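Beta 1-3 glucanase (Clostridium beijerinckii NCIMB 8052, PDB 5H4E) probably hydrolyses beta-1,3-glucan chains, as a bacterial glucanase domain of glycoside hydrolase family 64. Local coordinates at residues N151-N163 / W337-C350. Numbering follows the deposited sequence.
Sequences NTTRVDQFCYPYN and WHDHSYENKSYGFC
Phe158 swings its ring carbon CG anti to the backbone N (chi1 173°), while Trp337 carries CG anti to its carbonyl carbon, beside the backbone N (chi1 -55°), and these two rotations lay the flat groups over one another. The result is an offset stack: the phenyl ring and the six-membered ring of Trp337 have centroids 4.5 Å apart and planes only 14° from parallel. The overlap is tight at the near rim, where Phe158 CG sits 3.2 Å from Trp337 CH2. Over the five-membered ring of the same indole comes the bent aliphatic part of Arg154, its CG 4.0 Å from that ring's centroid in a CH-pi contact, an illustration of how an arginine can bury its alkyl chain on an aromatic face while its charged end reaches carboxylates. The guanidinium has Phe158 CA over one face and Tyr162 CE2, from the edge of that ring, over the other, both toward its rim; its salt bridges with Glu137 and Asp178 probably offset its buried charge.

The single direct hydrogen bond between the segments, noticeably bent, runs from Arg154 N to Tyr347 O at 2.8 Å. One water joins Val155 O to Gly348 O while another links Thr152 OG1 to Tyr347 N. An ST turn, Val155 N to Thr153 OG1, shapes the chain here. Tyr347 turns its ring obliquely to the amide of Asn151, with CD2 3.4 Å from ND2, and Val155 CG2 packs 4.1 Å from Tyr347 CB.

The contact thus fastens the end of helix 332-339 and the loop after it to the connection between strands 147-151 and 162-168, which belong to different sheets, with Leu185 of helix 182-192 also touching Phe158.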
ATOM      1  N   ASN A 151       8.181  -2.768  -1.057  1.00 13.55           N
ATOM      2  CA  ASN A 151       7.859  -1.469  -0.461  1.00 18.73           C
ATOM      3  C   ASN A 151       7.133  -1.580   0.877  1.00 16.52           C
ATOM      4  O   ASN A 151       6.402  -2.550   1.123  1.00 16.20           O
ATOM      5  CB  ASN A 151       7.006  -0.614  -1.428  1.00 16.13           C
ATOM      6  CG  ASN A 151       5.693  -1.290  -1.814  1.00 19.91           C
ATOM      7  OD1 ASN A 151       5.649  -2.077  -2.756  1.00 22.07           O
ATOM      8  ND2 ASN A 151       4.616  -0.985  -1.083  1.00 14.42           N
ATOM      9  N   THR A 152       7.367  -0.589   1.736  1.00 13.12           N
ATOM     10  CA  THR A 152       6.467  -0.320   2.855  1.00 15.14           C
ATOM     11  C   THR A 152       5.209   0.329   2.300  1.00 15.68           C
ATOM     12  O   THR A 152       5.210   0.850   1.176  1.00 15.21           O
ATOM     13  CB  THR A 152       7.084   0.625   3.892  1.00 15.89           C
ATOM     14  OG1 THR A 152       7.250   1.935   3.323  1.00 14.17           O
ATOM     15  CG2 THR A 152       8.428   0.114   4.382  1.00 15.58           C
ATOM     16  N   THR A 153       4.129   0.345   3.073  1.00 15.71           N
ATOM     17  CA  THR A 153       2.944   1.012   2.571  1.00 14.45           C
ATOM     18  C   THR A 153       2.150   1.685   3.680  1.00 15.75           C
ATOM     19  O   THR A 153       1.895   1.078   4.722  1.00 15.33           O
ATOM     20  CB  THR A 153       2.028   0.023   1.809  1.00 18.24           C
ATOM     21  OG1 THR A 153       0.823   0.689   1.429  1.00 17.04           O
ATOM     22  CG2 THR A 153       1.687  -1.205   2.663  1.00 17.51           C
ATOM     23  N   ARG A 154       1.780   2.944   3.457  1.00 14.01           N
ATOM     24  CA  ARG A 154       0.855   3.622   4.360  1.00 14.96           C
ATOM     25  C   ARG A 154      -0.472   3.851   3.661  1.00 16.04           C
ATOM     26  O   ARG A 154      -1.205   4.771   3.995  1.00 17.49           O
ATOM     27  CB  ARG A 154       1.426   4.959   4.854  1.00 18.28           C
ATOM     28  CG  ARG A 154       2.177   4.849   6.173  1.00 14.46           C
ATOM     29  CD  ARG A 154       3.399   3.949   6.027  1.00 14.33           C
ATOM     30  NE  ARG A 154       4.000   3.603   7.316  1.00 17.31           N
ATOM     31  CZ  ARG A 154       3.596   2.603   8.091  1.00 15.99           C
ATOM     32  NH1 ARG A 154       2.574   1.830   7.718  1.00 13.14           N
ATOM     33  NH2 ARG A 154       4.218   2.367   9.240  1.00 14.97           N
ATOM     34  N   VAL A 155      -0.795   3.005   2.694  1.00 14.29           N
ATOM     35  CA  VAL A 155      -2.016   3.198   1.921  1.00 15.07           C
ATOM     36  C   VAL A 155      -3.256   2.952   2.782  1.00 18.90           C
ATOM     37  O   VAL A 155      -4.261   3.632   2.628  1.00 15.16           O
ATOM     38  CB  VAL A 155      -2.011   2.289   0.677  1.00 17.19           C
ATOM     39  CG1 VAL A 155      -3.378   2.275   0.002  1.00 19.93           C
ATOM     40  CG2 VAL A 155      -0.940   2.783  -0.293  1.00 19.00           C
ATOM     41  N   ASP A 156      -3.162   2.010   3.716  1.00 17.34           N
ATOM     42  CA  ASP A 156      -4.287   1.692   4.599  1.00 19.08           C
ATOM     43  C   ASP A 156      -4.139   2.273   6.005  1.00 14.60           C
ATOM     44  O   ASP A 156      -5.132   2.627   6.646  1.00 16.08           O
ATOM     45  CB  ASP A 156      -4.467   0.169   4.713  1.00 19.93           C
ATOM     46  CG  ASP A 156      -5.161  -0.436   3.506  1.00 24.94           C
ATOM     47  OD1 ASP A 156      -5.608   0.315   2.632  1.00 31.14           O
ATOM     48  OD2 ASP A 156      -5.277  -1.675   3.439  1.00 31.29           O
ATOM     49  N   GLN A 157      -2.903   2.372   6.489  1.00 16.52           N
ATOM     50  CA  GLN A 157      -2.675   2.699   7.893  1.00 14.38           C
ATOM     51  C   GLN A 157      -1.240   3.127   8.207  1.00 17.42           C
ATOM     52  O   GLN A 157      -0.314   2.893   7.416  1.00 15.25           O
ATOM     53  CB  GLN A 157      -3.019   1.483   8.768  1.00 15.66           C
ATOM     54  CG  GLN A 157      -2.127   0.312   8.428  1.00 18.57           C
ATOM     55  CD  GLN A 157      -2.082  -0.762   9.506  1.00 18.98           C
ATOM     56  OE1 GLN A 157      -3.104  -1.123  10.088  1.00 20.25           O
ATOM     57  NE2 GLN A 157      -0.889  -1.283   9.765  1.00 17.79           N
ATOM     58  N   PHE A 158      -1.077   3.753   9.372  1.00 14.72           N
ATOM     59  CA  PHE A 158       0.190   3.764  10.087  1.00 13.24           C
ATOM     60  C   PHE A 158       0.006   3.135  11.459  1.00 16.11           C
ATOM     61  O   PHE A 158      -0.761   3.658  12.286  1.00 17.94           O
ATOM     62  CB  PHE A 158       0.741   5.170  10.266  1.00 16.17           C
ATOM     63  CG  PHE A 158       1.956   5.218  11.154  1.00 15.83           C
ATOM     64  CD1 PHE A 158       3.220   5.029  10.624  1.00 16.25           C
ATOM     65  CD2 PHE A 158       1.832   5.421  12.517  1.00 16.57           C
ATOM     66  CE1 PHE A 158       4.344   5.041  11.445  1.00 14.81           C
ATOM     67  CE2 PHE A 158       2.941   5.439  13.344  1.00 16.89           C
ATOM     68  CZ  PHE A 158       4.200   5.240  12.812  1.00 16.89           C
ATOM     69  N   CYS A 159       0.727   2.051  11.718  1.00 15.77           N
ATOM     70  CA  CYS A 159       0.679   1.398  13.028  1.00 17.25           C
ATOM     71  C   CYS A 159       2.008   1.540  13.777  1.00 17.05           C
ATOM     72  O   CYS A 159       2.035   2.061  14.880  1.00 17.82           O
ATOM     73  CB  CYS A 159       0.308  -0.083  12.889  1.00 15.93           C
ATOM     74  SG  CYS A 159       0.269  -0.944  14.476  1.00 16.31           S
ATOM     75  N   TYR A 160       3.108   1.067  13.185  1.00 15.93           N
ATOM     76  CA  TYR A 160       4.418   1.250  13.800  1.00 15.80           C
ATOM     77  C   TYR A 160       5.445   1.607  12.733  1.00 16.14           C
ATOM     78  O   TYR A 160       5.259   1.266  11.567  1.00 14.07           O
ATOM     79  CB  TYR A 160       4.846  -0.007  14.594  1.00 14.27           C
ATOM     80  CG  TYR A 160       5.024  -1.304  13.818  1.00 17.44           C
ATOM     81  CD1 TYR A 160       6.141  -1.507  13.011  1.00 16.00           C
ATOM     82  CD2 TYR A 160       4.096  -2.344  13.933  1.00 15.96           C
ATOM     83  CE1 TYR A 160       6.319  -2.699  12.312  1.00 15.82           C
ATOM     84  CE2 TYR A 160       4.268  -3.553  13.243  1.00 16.10           C
ATOM     85  CZ  TYR A 160       5.387  -3.718  12.434  1.00 18.90           C
ATOM     86  OH  TYR A 160       5.583  -4.896  11.748  1.00 15.79           O
ATOM     87  N   PRO A 161       6.520   2.312  13.117  1.00 14.50           N
ATOM     88  CA  PRO A 161       7.479   2.725  12.086  1.00 16.64           C
ATOM     89  C   PRO A 161       8.292   1.553  11.535  1.00 16.97           C
ATOM     90  O   PRO A 161       8.764   0.704  12.303  1.00 16.97           O
ATOM     91  CB  PRO A 161       8.383   3.709  12.822  1.00 16.60           C
ATOM     92  CG  PRO A 161       8.277   3.335  14.258  1.00 15.75           C
ATOM     93  CD  PRO A 161       6.861   2.859  14.439  1.00 15.77           C
ATOM     94  N   TYR A 162       8.434   1.491  10.214  1.00 15.98           N
ATOM     95  CA  TYR A 162       9.280   0.465   9.606  1.00 16.65           C
ATOM     96  C   TYR A 162       9.836   0.945   8.274  1.00 16.75           C
ATOM     97  O   TYR A 162       9.326   1.884   7.668  1.00 15.75           O
ATOM     98  CB  TYR A 162       8.527  -0.877   9.450  1.00 15.52           C
ATOM     99  CG  TYR A 162       7.473  -0.984   8.352  1.00 15.46           C
ATOM    100  CD1 TYR A 162       7.475  -2.051   7.467  1.00 14.75           C
ATOM    101  CD2 TYR A 162       6.439  -0.048   8.241  1.00 18.03           C
ATOM    102  CE1 TYR A 162       6.484  -2.173   6.482  1.00 18.70           C
ATOM    103  CE2 TYR A 162       5.459  -0.163   7.262  1.00 17.18           C
ATOM    104  CZ  TYR A 162       5.488  -1.223   6.389  1.00 17.30           C
ATOM    105  OH  TYR A 162       4.502  -1.336   5.410  1.00 14.82           O
ATOM    106  N   ASN A 163      10.944   0.345   7.872  1.00 13.81           N
ATOM    107  CA  ASN A 163      11.612   0.769   6.655  1.00 15.40           C
ATOM    108  C   ASN A 163      12.308  -0.444   6.101  1.00 17.94           C
ATOM    109  O   ASN A 163      12.507  -1.434   6.822  1.00 16.03           O
ATOM    110  CB  ASN A 163      12.594   1.935   6.926  1.00 17.83           C
ATOM    111  CG  ASN A 163      13.749   1.558   7.855  1.00 19.54           C
ATOM    112  OD1 ASN A 163      14.722   0.916   7.447  1.00 17.14           O
ATOM    113  ND2 ASN A 163      13.662   1.995   9.101  1.00 23.20           N
ATOM    114  N   TRP A 337       3.235  11.358   5.788  1.00 16.20           N
ATOM    115  CA  TRP A 337       4.212  10.260   5.736  1.00 17.27           C
ATOM    116  C   TRP A 337       5.389  10.663   4.840  1.00 15.85           C
ATOM    117  O   TRP A 337       6.537  10.356   5.149  1.00 15.98           O
ATOM    118  CB  TRP A 337       3.518   8.936   5.312  1.00 15.86           C
ATOM    119  CG  TRP A 337       2.379   8.717   6.270  1.00 17.35           C
ATOM    120  CD1 TRP A 337       1.041   8.719   5.987  1.00 16.73           C
ATOM    121  CD2 TRP A 337       2.488   8.614   7.697  1.00 16.99           C
ATOM    122  NE1 TRP A 337       0.314   8.591   7.155  1.00 17.47           N
ATOM    123  CE2 TRP A 337       1.184   8.528   8.214  1.00 17.10           C
ATOM    124  CE3 TRP A 337       3.572   8.559   8.586  1.00 14.26           C
ATOM    125  CZ2 TRP A 337       0.936   8.405   9.575  1.00 17.04           C
ATOM    126  CZ3 TRP A 337       3.325   8.456   9.929  1.00 15.72           C
ATOM    127  CH2 TRP A 337       2.013   8.373  10.413  1.00 16.03           C
ATOM    128  N   HIS A 338       5.118  11.411   3.777  1.00 15.51           N
ATOM    129  CA  HIS A 338       6.204  11.921   2.955  1.00 19.28           C
ATOM    130  C   HIS A 338       7.121  12.797   3.802  1.00 19.50           C
ATOM    131  O   HIS A 338       8.344  12.720   3.684  1.00 17.52           O
ATOM    132  CB  HIS A 338       5.666  12.696   1.747  1.00 15.87           C
ATOM    133  CG  HIS A 338       5.076  11.807   0.694  1.00 16.96           C
ATOM    134  ND1 HIS A 338       5.846  11.153  -0.241  1.00 16.91           N
ATOM    135  CD2 HIS A 338       3.796  11.441   0.454  1.00 17.78           C
ATOM    136  CE1 HIS A 338       5.062  10.424  -1.021  1.00 19.77           C
ATOM    137  NE2 HIS A 338       3.812  10.580  -0.616  1.00 16.60           N
ATOM    138  N   ASP A 339       6.532  13.591   4.693  1.00 16.47           N
ATOM    139  CA  ASP A 339       7.320  14.514   5.509  1.00 16.92           C
ATOM    140  C   ASP A 339       8.068  13.776   6.611  1.00 18.52           C
ATOM    141  O   ASP A 339       8.916  14.360   7.290  1.00 20.12           O
ATOM    142  CB  ASP A 339       6.434  15.607   6.122  1.00 17.31           C
ATOM    143  CG  ASP A 339       6.047  16.680   5.118  1.00 19.43           C
ATOM    144  OD1 ASP A 339       6.669  16.762   4.038  1.00 18.67           O
ATOM    145  OD2 ASP A 339       5.116  17.455   5.417  1.00 20.10           O
ATOM    146  N   HIS A 340       7.763  12.496   6.787  1.00 15.77           N
ATOM    147  CA  HIS A 340       8.449  11.685   7.798  1.00 18.08           C
ATOM    148  C   HIS A 340       8.928  10.351   7.234  1.00 18.65           C
ATOM    149  O   HIS A 340       8.544   9.286   7.696  1.00 19.47           O
ATOM    150  CB  HIS A 340       7.529  11.475   9.006  1.00 20.74           C
ATOM    151  CG  HIS A 340       7.173  12.756   9.685  1.00 19.25           C
ATOM    152  ND1 HIS A 340       6.178  13.590   9.221  1.00 21.97           N
ATOM    153  CD2 HIS A 340       7.743  13.397  10.733  1.00 21.53           C
ATOM    154  CE1 HIS A 340       6.125  14.672   9.980  1.00 22.19           C
ATOM    155  NE2 HIS A 340       7.064  14.577  10.905  1.00 23.04           N
ATOM    156  N   SER A 341       9.786  10.426   6.227  1.00 19.27           N
ATOM    157  CA  SER A 341      10.325   9.234   5.589  1.00 15.73           C
ATOM    158  C   SER A 341      11.661   9.573   4.948  1.00 20.27           C
ATOM    159  O   SER A 341      11.950  10.739   4.703  1.00 19.92           O
ATOM    160  CB  SER A 341       9.353   8.693   4.540  1.00 17.66           C
ATOM    161  OG  SER A 341       9.132   9.662   3.525  1.00 23.49           O
ATOM    162  N   TYR A 342      12.465   8.556   4.665  1.00 17.26           N
ATOM    163  CA  TYR A 342      13.736   8.778   3.984  1.00 20.47           C
ATOM    164  C   TYR A 342      13.504   9.338   2.582  1.00 19.82           C
ATOM    165  O   TYR A 342      12.745   8.758   1.796  1.00 17.58           O
ATOM    166  CB  TYR A 342      14.541   7.479   3.908  1.00 16.25           C
ATOM    167  CG  TYR A 342      14.969   6.959   5.261  1.00 21.48           C
ATOM    168  CD1 TYR A 342      15.973   7.592   5.988  1.00 26.02           C
ATOM    169  CD2 TYR A 342      14.377   5.822   5.808  1.00 21.31           C
ATOM    170  CE1 TYR A 342      16.364   7.115   7.235  1.00 27.23           C
ATOM    171  CE2 TYR A 342      14.769   5.333   7.051  1.00 24.00           C
ATOM    172  CZ  TYR A 342      15.758   5.983   7.759  1.00 29.24           C
ATOM    173  OH  TYR A 342      16.132   5.492   8.995  1.00 35.65           O
ATOM    174  N   GLU A 343      14.152  10.470   2.292  1.00 20.48           N
ATOM    175  CA  GLU A 343      14.058  11.127   0.985  1.00 19.75           C
ATOM    176  C   GLU A 343      12.625  11.448   0.588  1.00 20.93           C
ATOM    177  O   GLU A 343      12.312  11.552  -0.605  1.00 20.19           O
ATOM    178  CB  GLU A 343      14.697  10.260  -0.099  1.00 22.18           C
ATOM    179  CG  GLU A 343      16.149   9.954   0.159  1.00 24.59           C
ATOM    180  CD  GLU A 343      16.768   9.136  -0.954  1.00 26.27           C
ATOM    181  OE1 GLU A 343      16.492   9.424  -2.129  1.00 31.83           O
ATOM    182  OE2 GLU A 343      17.537   8.203  -0.650  1.00 31.26           O
ATOM    183  N   ASN A 344      11.770  11.617   1.593  1.00 19.42           N
ATOM    184  CA  ASN A 344      10.349  11.883   1.383  1.00 20.92           C
ATOM    185  C   ASN A 344       9.635  10.868   0.486  1.00 21.55           C
ATOM    186  O   ASN A 344       8.643  11.209  -0.165  1.00 22.29           O
ATOM    187  CB  ASN A 344      10.159  13.291   0.819  1.00 21.99           C
ATOM    188  CG  ASN A 344      10.219  14.354   1.900  1.00 23.22           C
ATOM    189  OD1 ASN A 344      11.004  14.253   2.848  1.00 23.58           O
ATOM    190  ND2 ASN A 344       9.364  15.364   1.783  1.00 27.04           N
ATOM    191  N   LYS A 345      10.126   9.628   0.486  1.00 20.53           N
ATOM    192  CA  LYS A 345       9.541   8.546  -0.304  1.00 19.48           C
ATOM    193  C   LYS A 345       8.536   7.766   0.531  1.00 17.43           C
ATOM    194  O   LYS A 345       8.890   7.188   1.555  1.00 20.45           O
ATOM    195  CB  LYS A 345      10.613   7.590  -0.814  1.00 22.05           C
ATOM    196  CG  LYS A 345      11.718   8.228  -1.618  1.00 24.94           C
ATOM    197  CD  LYS A 345      11.320   8.407  -3.053  1.00 26.87           C
ATOM    198  CE  LYS A 345      12.556   8.735  -3.888  1.00 31.10           C
ATOM    199  NZ  LYS A 345      12.184   9.202  -5.238  1.00 30.18           N
ATOM    200  N   SER A 346       7.293   7.714   0.087  1.00 18.86           N
ATOM    201  CA  SER A 346       6.271   7.033   0.878  1.00 20.62           C
ATOM    202  C   SER A 346       5.093   6.612   0.008  1.00 20.19           C
ATOM    203  O   SER A 346       4.698   7.342  -0.919  1.00 19.19           O
ATOM    204  CB  SER A 346       5.790   7.950   2.019  1.00 20.88           C
ATOM    205  OG  SER A 346       4.783   7.323   2.807  1.00 19.52           O
ATOM    206  N   TYR A 347       4.540   5.432   0.288  1.00 16.81           N
ATOM    207  CA  TYR A 347       3.239   5.099  -0.275  1.00 17.18           C
ATOM    208  C   TYR A 347       2.132   5.658   0.618  1.00 18.38           C
ATOM    209  O   TYR A 347       1.605   4.944   1.478  1.00 17.39           O
ATOM    210  CB  TYR A 347       3.062   3.585  -0.436  1.00 18.32           C
ATOM    211  CG  TYR A 347       3.197   3.105  -1.862  1.00 20.95           C
ATOM    212  CD1 TYR A 347       2.282   3.505  -2.835  1.00 18.59           C
ATOM    213  CD2 TYR A 347       4.193   2.187  -2.222  1.00 21.71           C
ATOM    214  CE1 TYR A 347       2.387   3.057  -4.147  1.00 24.93           C
ATOM    215  CE2 TYR A 347       4.297   1.721  -3.536  1.00 24.11           C
ATOM    216  CZ  TYR A 347       3.388   2.163  -4.493  1.00 28.10           C
ATOM    217  OH  TYR A 347       3.477   1.716  -5.802  1.00 32.30           O
ATOM    218  N   GLY A 348       1.776   6.927   0.417  1.00 17.98           N
ATOM    219  CA  GLY A 348       0.765   7.576   1.246  1.00 16.37           C
ATOM    220  C   GLY A 348      -0.649   7.372   0.716  1.00 18.60           C
ATOM    221  O   GLY A 348      -1.634   7.558   1.432  1.00 19.18           O
ATOM    222  N   PHE A 349      -0.745   7.009  -0.558  1.00 19.52           N
ATOM    223  CA  PHE A 349      -2.014   6.647  -1.189  1.00 22.21           C
ATOM    224  C   PHE A 349      -1.677   5.787  -2.399  1.00 21.43           C
ATOM    225  O   PHE A 349      -0.507   5.728  -2.808  1.00 21.46           O
ATOM    226  CB  PHE A 349      -2.842   7.886  -1.592  1.00 18.55           C
ATOM    227  CG  PHE A 349      -2.174   8.758  -2.623  1.00 22.10           C
ATOM    228  CD1 PHE A 349      -1.254   9.722  -2.239  1.00 17.87           C
ATOM    229  CD2 PHE A 349      -2.462   8.611  -3.974  1.00 20.31           C
ATOM    230  CE1 PHE A 349      -0.624  10.529  -3.184  1.00 19.60           C
ATOM    231  CE2 PHE A 349      -1.827   9.402  -4.921  1.00 20.04           C
ATOM    232  CZ  PHE A 349      -0.906  10.364  -4.522  1.00 18.23           C
ATOM    233  N   CYS A 350      -2.698   5.133  -2.954  1.00 22.57           N
ATOM    234  CA  CYS A 350      -2.554   4.106  -3.995  1.00 27.21           C
ATOM    235  C   CYS A 350      -1.559   4.453  -5.099  1.00 28.43           C
ATOM    236  O   CYS A 350      -0.666   3.663  -5.397  1.00 30.18           O
ATOM    237  CB  CYS A 350      -3.923   3.812  -4.628  1.00 26.46           C
ATOM    238  SG  CYS A 350      -3.932   2.498  -5.889  1.00 50.01           S
TER
HETATM  239  O   HOH W   1       5.193   3.973   2.754  1.00 18.54           O
HETATM  240  O   HOH W   2      -3.965   6.297   1.541  1.00 18.18           O